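Local coordinates for putative secreted protein (Streptomyces coelicolor A3, PDB 2QF9) that is of unknown function, a probably secreted DUF305 protein whose long helices pack side by side in a bundle, consistent with its place in the ferritin clan, at residues A[92-104]-A[115-129]. Residues are numbered along the deposited sequence; the frame is centred on the assembly and turned at random.
Sequences MPGMATDAEMKKL and YYLQLMTEHHRGGVH
Gly-94 sits on Gly-126 with 4.0 Å between their CA atoms, where the loop leading to short helix 98-106 lies against long helix 109-137 of the ferritin-like bundle. The two helical segments run nearly antiparallel, at 151°. At this glycine pair the backbones meet directly: Gly-126 CA offers a CA-H...O contact to Pro-93 O, which also accepts from His-19, and His-123 CA does the same to Gly-94 O at 3.2 Å. A CB on either glycine would run into the other segment's backbone. Gly-94 is third in a type II turn closed by Met-95 N bonding to Met-92 O, where its positive phi suits glycine.

Water carries the polar links across. One water donates to both Gly-94 O and Leu-119 O; a second donates to Glu-100 OE2 and lies 3.1 Å from Tyr-115 OH. Glu-100 also belongs to a capping box with Thr-97, its OE1 taking Thr-97 N on the anti side, 31° out of the carboxylate plane, and this fixes the carboxylate over Leu-119 CD2.

Packing and cation-pi contacts centre on Tyr-115. The ring, swung away from its own backbone nitrogen (chi1 -161°), slots between Leu-119 CG on one face and Lys-103 on the opposite one, while Glu-100 O meets its edge in plane. Replacing it with an alanine would probably leave the Lys-103 chain without its platform and the second water short of one hydrogen-bond partner. Leu-104 CD1 reaches Tyr-116 CB at 4.0 Å. Lys-103 bends at its end, laying CE 3.6 Å from the Tyr-115 ring centroid (CH-pi) and NZ 4.9 Å from it (cation-pi).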
loop_
_atom_site.group_PDB
_atom_site.type_symbol
_atom_site.label_atom_id
_atom_site.label_comp_id
_atom_site.label_asym_id
_atom_site.label_seq_id
_atom_site.Cartn_x
_atom_site.Cartn_y
_atom_site.Cartn_z
HETATM N N MSE A 92 10.320 -2.729 18.629
HETATM C CA MSE A 92 10.896 -3.696 17.703
HETATM C C MSE A 92 12.169 -3.157 17.057
HETATM O O MSE A 92 12.306 -1.932 16.900
HETATM C CB MSE A 92 9.900 -4.013 16.584
HETATM C CG MSE A 92 8.864 -5.021 16.916
HETATM SE SE MSE A 92 7.754 -5.169 15.298
HETATM C CE MSE A 92 6.490 -3.728 15.655
ATOM N N PRO A 93 13.092 -4.061 16.660
ATOM C CA PRO A 93 14.346 -3.622 16.043
ATOM C C PRO A 93 14.132 -2.582 14.912
ATOM O O PRO A 93 13.331 -2.813 14.007
ATOM C CB PRO A 93 14.933 -4.933 15.478
ATOM C CG PRO A 93 14.394 -6.004 16.376
ATOM C CD PRO A 93 13.033 -5.537 16.811
ATOM N N GLY A 94 14.834 -1.450 14.993
ATOM C CA GLY A 94 14.817 -0.439 13.931
ATOM C C GLY A 94 13.608 0.483 13.879
ATOM O O GLY A 94 13.596 1.436 13.083
HETATM N N MSE A 95 12.598 0.217 14.721
HETATM C CA MSE A 95 11.415 1.092 14.787
HETATM C C MSE A 95 11.815 2.496 15.213
HETATM O O MSE A 95 12.627 2.672 16.137
HETATM C CB MSE A 95 10.348 0.580 15.767
HETATM C CG MSE A 95 9.627 -0.653 15.338
HETATM SE SE MSE A 95 8.449 -0.244 13.844
HETATM C CE MSE A 95 7.059 0.798 14.629
ATOM N N ALA A 96 11.263 3.496 14.538
ATOM C CA ALA A 96 11.487 4.897 14.938
ATOM C C ALA A 96 10.615 5.250 16.144
ATOM O O ALA A 96 9.504 4.744 16.301
ATOM C CB ALA A 96 11.211 5.861 13.761
ATOM N N THR A 97 11.134 6.105 17.022
ATOM C CA THR A 97 10.323 6.556 18.158
ATOM C C THR A 97 9.309 7.620 17.709
ATOM O O THR A 97 9.469 8.269 16.661
ATOM C CB THR A 97 11.209 7.186 19.240
ATOM O OG1 THR A 97 11.702 8.447 18.748
ATOM C CG2 THR A 97 12.360 6.242 19.587
ATOM N N ASP A 98 8.273 7.825 18.527
ATOM C CA ASP A 98 7.318 8.893 18.262
ATOM C C ASP A 98 8.007 10.240 18.092
ATOM O O ASP A 98 7.609 11.033 17.237
ATOM C CB ASP A 98 6.267 8.969 19.375
ATOM C CG ASP A 98 5.337 7.758 19.387
ATOM O OD1 ASP A 98 5.123 7.144 18.316
ATOM O OD2 ASP A 98 4.840 7.411 20.474
ATOM N N ALA A 99 9.042 10.496 18.905
ATOM C CA ALA A 99 9.760 11.784 18.848
ATOM C C ALA A 99 10.517 11.936 17.518
ATOM O O ALA A 99 10.616 13.032 16.963
ATOM C CB ALA A 99 10.735 11.923 20.039
ATOM N N GLU A 100 11.070 10.824 17.042
ATOM C CA GLU A 100 11.771 10.805 15.741
ATOM C C GLU A 100 10.792 11.079 14.596
ATOM O O GLU A 100 11.086 11.834 13.658
ATOM C CB GLU A 100 12.463 9.446 15.549
ATOM C CG GLU A 100 13.762 9.353 16.371
ATOM C CD GLU A 100 14.404 7.973 16.355
ATOM O OE1 GLU A 100 13.714 6.960 16.119
ATOM O OE2 GLU A 100 15.623 7.913 16.613
HETATM N N MSE A 101 9.618 10.454 14.663
HETATM C CA MSE A 101 8.579 10.683 13.638
HETATM C C MSE A 101 8.111 12.141 13.640
HETATM O O MSE A 101 7.928 12.738 12.584
HETATM C CB MSE A 101 7.393 9.736 13.834
HETATM C CG MSE A 101 7.748 8.265 13.720
HETATM SE SE MSE A 101 8.327 7.762 11.900
HETATM C CE MSE A 101 6.546 7.747 11.048
ATOM N N LYS A 102 7.931 12.709 14.827
ATOM C CA LYS A 102 7.577 14.116 14.956
ATOM C C LYS A 102 8.669 15.015 14.359
ATOM O O LYS A 102 8.363 15.941 13.597
ATOM C CB LYS A 102 7.336 14.477 16.420
ATOM C CG LYS A 102 7.029 15.965 16.635
ATOM C CD LYS A 102 6.911 16.308 18.117
ATOM C CE LYS A 102 6.355 17.712 18.280
ATOM N NZ LYS A 102 7.384 18.710 17.902
ATOM N N LYS A 103 9.930 14.731 14.700
ATOM C CA LYS A 103 11.050 15.545 14.244
ATOM C C LYS A 103 11.081 15.555 12.725
ATOM O O LYS A 103 11.213 16.616 12.114
ATOM C CB LYS A 103 12.385 15.046 14.810
ATOM C CG LYS A 103 13.562 15.889 14.390
ATOM C CD LYS A 103 14.838 15.397 15.048
ATOM C CE LYS A 103 16.060 15.704 14.184
ATOM N NZ LYS A 103 16.373 17.150 14.111
ATOM N N LEU A 104 10.921 14.377 12.115
ATOM C CA LEU A 104 10.942 14.263 10.652
ATOM C C LEU A 104 9.961 15.237 9.999
ATOM O O LEU A 104 10.297 15.916 9.014
ATOM C CB LEU A 104 10.622 12.818 10.205
ATOM C CG LEU A 104 10.614 12.571 8.690
ATOM C CD1 LEU A 104 11.980 12.850 8.066
ATOM C CD2 LEU A 104 10.183 11.144 8.414
ATOM N N TYR A 115 17.508 13.161 7.399
ATOM C CA TYR A 115 16.904 12.557 8.597
ATOM C C TYR A 115 16.095 11.316 8.223
ATOM O O TYR A 115 16.179 10.299 8.901
ATOM C CB TYR A 115 16.048 13.567 9.349
ATOM C CG TYR A 115 15.800 13.140 10.788
ATOM C CD1 TYR A 115 16.867 13.050 11.692
ATOM C CD2 TYR A 115 14.525 12.835 11.242
ATOM C CE1 TYR A 115 16.657 12.658 13.014
ATOM C CE2 TYR A 115 14.303 12.439 12.552
ATOM C CZ TYR A 115 15.371 12.355 13.438
ATOM O OH TYR A 115 15.184 11.958 14.750
ATOM N N TYR A 116 15.366 11.398 7.110
ATOM C CA TYR A 116 14.620 10.258 6.558
ATOM C C TYR A 116 15.564 9.102 6.219
ATOM O O TYR A 116 15.312 7.949 6.580
ATOM C CB TYR A 116 13.872 10.712 5.300
ATOM C CG TYR A 116 13.236 9.591 4.530
ATOM C CD1 TYR A 116 12.042 8.990 4.976
ATOM C CD2 TYR A 116 13.839 9.095 3.355
ATOM C CE1 TYR A 116 11.451 7.952 4.262
ATOM C CE2 TYR A 116 13.263 8.053 2.637
ATOM C CZ TYR A 116 12.074 7.475 3.093
ATOM O OH TYR A 116 11.494 6.465 2.383
ATOM N N LEU A 117 16.640 9.414 5.504
ATOM C CA LEU A 117 17.625 8.407 5.140
ATOM C C LEU A 117 18.263 7.745 6.363
ATOM O O LEU A 117 18.514 6.551 6.359
ATOM C CB LEU A 117 18.682 8.995 4.208
ATOM C CG LEU A 117 18.150 9.385 2.820
ATOM C CD1 LEU A 117 19.146 10.326 2.165
ATOM C CD2 LEU A 117 17.861 8.154 1.936
ATOM N N GLN A 118 18.505 8.526 7.409
ATOM C CA GLN A 118 19.077 7.976 8.650
ATOM C C GLN A 118 18.077 7.062 9.361
ATOM O O GLN A 118 18.424 5.932 9.746
ATOM C CB GLN A 118 19.504 9.109 9.564
ATOM C CG GLN A 118 20.769 9.814 9.064
ATOM C CD GLN A 118 21.044 11.108 9.825
ATOM O OE1 GLN A 118 20.138 11.720 10.374
ATOM N NE2 GLN A 118 22.307 11.528 9.845
ATOM N N LEU A 119 16.844 7.549 9.515
ATOM C CA LEU A 119 15.790 6.737 10.133
ATOM C C LEU A 119 15.512 5.459 9.344
ATOM O O LEU A 119 15.359 4.384 9.925
ATOM C CB LEU A 119 14.495 7.516 10.275
ATOM C CG LEU A 119 14.446 8.672 11.274
ATOM C CD1 LEU A 119 13.092 9.379 11.176
ATOM C CD2 LEU A 119 14.728 8.209 12.730
HETATM N N MSE A 120 15.461 5.562 8.020
HETATM C CA MSE A 120 15.112 4.404 7.206
HETATM C C MSE A 120 16.276 3.393 7.182
HETATM O O MSE A 120 16.054 2.184 7.113
HETATM C CB MSE A 120 14.701 4.838 5.797
HETATM C CG MSE A 120 14.116 3.719 4.957
HETATM SE SE MSE A 120 12.438 2.966 5.668
HETATM C CE MSE A 120 11.213 4.320 4.979
ATOM N N THR A 121 17.510 3.888 7.249
ATOM C CA THR A 121 18.655 2.987 7.331
ATOM C C THR A 121 18.530 2.099 8.588
ATOM O O THR A 121 18.628 0.850 8.521
ATOM C CB THR A 121 20.013 3.758 7.269
ATOM O OG1 THR A 121 20.178 4.303 5.955
ATOM C CG2 THR A 121 21.193 2.834 7.581
ATOM N N GLU A 122 18.252 2.737 9.720
ATOM C CA GLU A 122 18.062 2.006 10.966
ATOM C C GLU A 122 16.852 1.065 10.882
ATOM O O GLU A 122 16.894 -0.079 11.356
ATOM C CB GLU A 122 17.920 2.992 12.117
ATOM C CG GLU A 122 17.732 2.360 13.481
ATOM C CD GLU A 122 18.882 1.466 13.928
ATOM O OE1 GLU A 122 19.945 1.384 13.254
ATOM O OE2 GLU A 122 18.707 0.829 14.980
ATOM N N HIS A 123 15.788 1.567 10.270
ATOM C CA HIS A 123 14.552 0.815 10.095
ATOM C C HIS A 123 14.810 -0.458 9.275
ATOM O O HIS A 123 14.396 -1.545 9.675
ATOM C CB HIS A 123 13.516 1.699 9.421
ATOM C CG HIS A 123 12.104 1.303 9.707
ATOM N ND1 HIS A 123 11.364 0.506 8.862
ATOM C CD2 HIS A 123 11.291 1.610 10.740
ATOM C CE1 HIS A 123 10.152 0.343 9.361
ATOM N NE2 HIS A 123 10.085 0.997 10.504
ATOM N N HIS A 124 15.502 -0.301 8.146
ATOM C CA HIS A 124 15.920 -1.423 7.299
ATOM C C HIS A 124 16.802 -2.423 8.051
ATOM O O HIS A 124 16.613 -3.634 7.896
ATOM C CB HIS A 124 16.657 -0.913 6.059
ATOM C CG HIS A 124 15.760 -0.530 4.921
ATOM N ND1 HIS A 124 14.439 -0.150 5.086
ATOM C CD2 HIS A 124 16.011 -0.464 3.591
ATOM C CE1 HIS A 124 13.915 0.110 3.898
ATOM N NE2 HIS A 124 14.847 -0.076 2.976
ATOM N N ARG A 125 17.744 -1.922 8.859
ATOM C CA ARG A 125 18.616 -2.810 9.641
ATOM C C ARG A 125 17.802 -3.721 10.567
ATOM O O ARG A 125 18.036 -4.937 10.601
ATOM C CB ARG A 125 19.694 -2.038 10.390
ATOM C CG ARG A 125 20.791 -1.503 9.481
ATOM C CD ARG A 125 22.048 -1.117 10.287
ATOM N NE ARG A 125 22.975 -0.265 9.528
ATOM C CZ ARG A 125 23.729 -0.670 8.506
ATOM N NH1 ARG A 125 23.682 -1.934 8.071
ATOM N NH2 ARG A 125 24.540 0.200 7.912
ATOM N N GLY A 126 16.825 -3.133 11.269
ATOM C CA GLY A 126 15.927 -3.879 12.164
ATOM C C GLY A 126 15.106 -4.891 11.368
ATOM O O GLY A 126 14.930 -6.039 11.786
ATOM N N GLY A 127 14.604 -4.442 10.222
ATOM C CA GLY A 127 13.812 -5.264 9.291
ATOM C C GLY A 127 14.554 -6.499 8.810
ATOM O O GLY A 127 13.989 -7.607 8.772
ATOM N N VAL A 128 15.821 -6.314 8.452
ATOM C CA VAL A 128 16.676 -7.413 7.984
ATOM C C VAL A 128 16.834 -8.460 9.106
ATOM O O VAL A 128 16.704 -9.668 8.858
ATOM C CB VAL A 128 18.056 -6.889 7.491
ATOM C CG1 VAL A 128 19.083 -8.017 7.390
ATOM C CG2 VAL A 128 17.915 -6.174 6.144
ATOM N N HIS A 129 17.086 -7.981 10.324
ATOM C CA HIS A 129 17.172 -8.838 11.502
ATOM C C HIS A 129 15.909 -9.705 11.675
ATOM O O HIS A 129 15.990 -10.920 11.851
ATOM C CB HIS A 129 17.414 -7.985 12.739
ATOM C CG HIS A 129 17.483 -8.772 14.004
ATOM N ND1 HIS A 129 18.566 -9.562 14.326
ATOM C CD2 HIS A 129 16.602 -8.907 15.020
ATOM C CE1 HIS A 129 18.351 -10.141 15.495
ATOM N NE2 HIS A 129 17.166 -9.760 15.938
HETATM O O HOH W 1 14.235 4.165 12.555
HETATM O O HOH W 2 17.372 9.808 15.279
#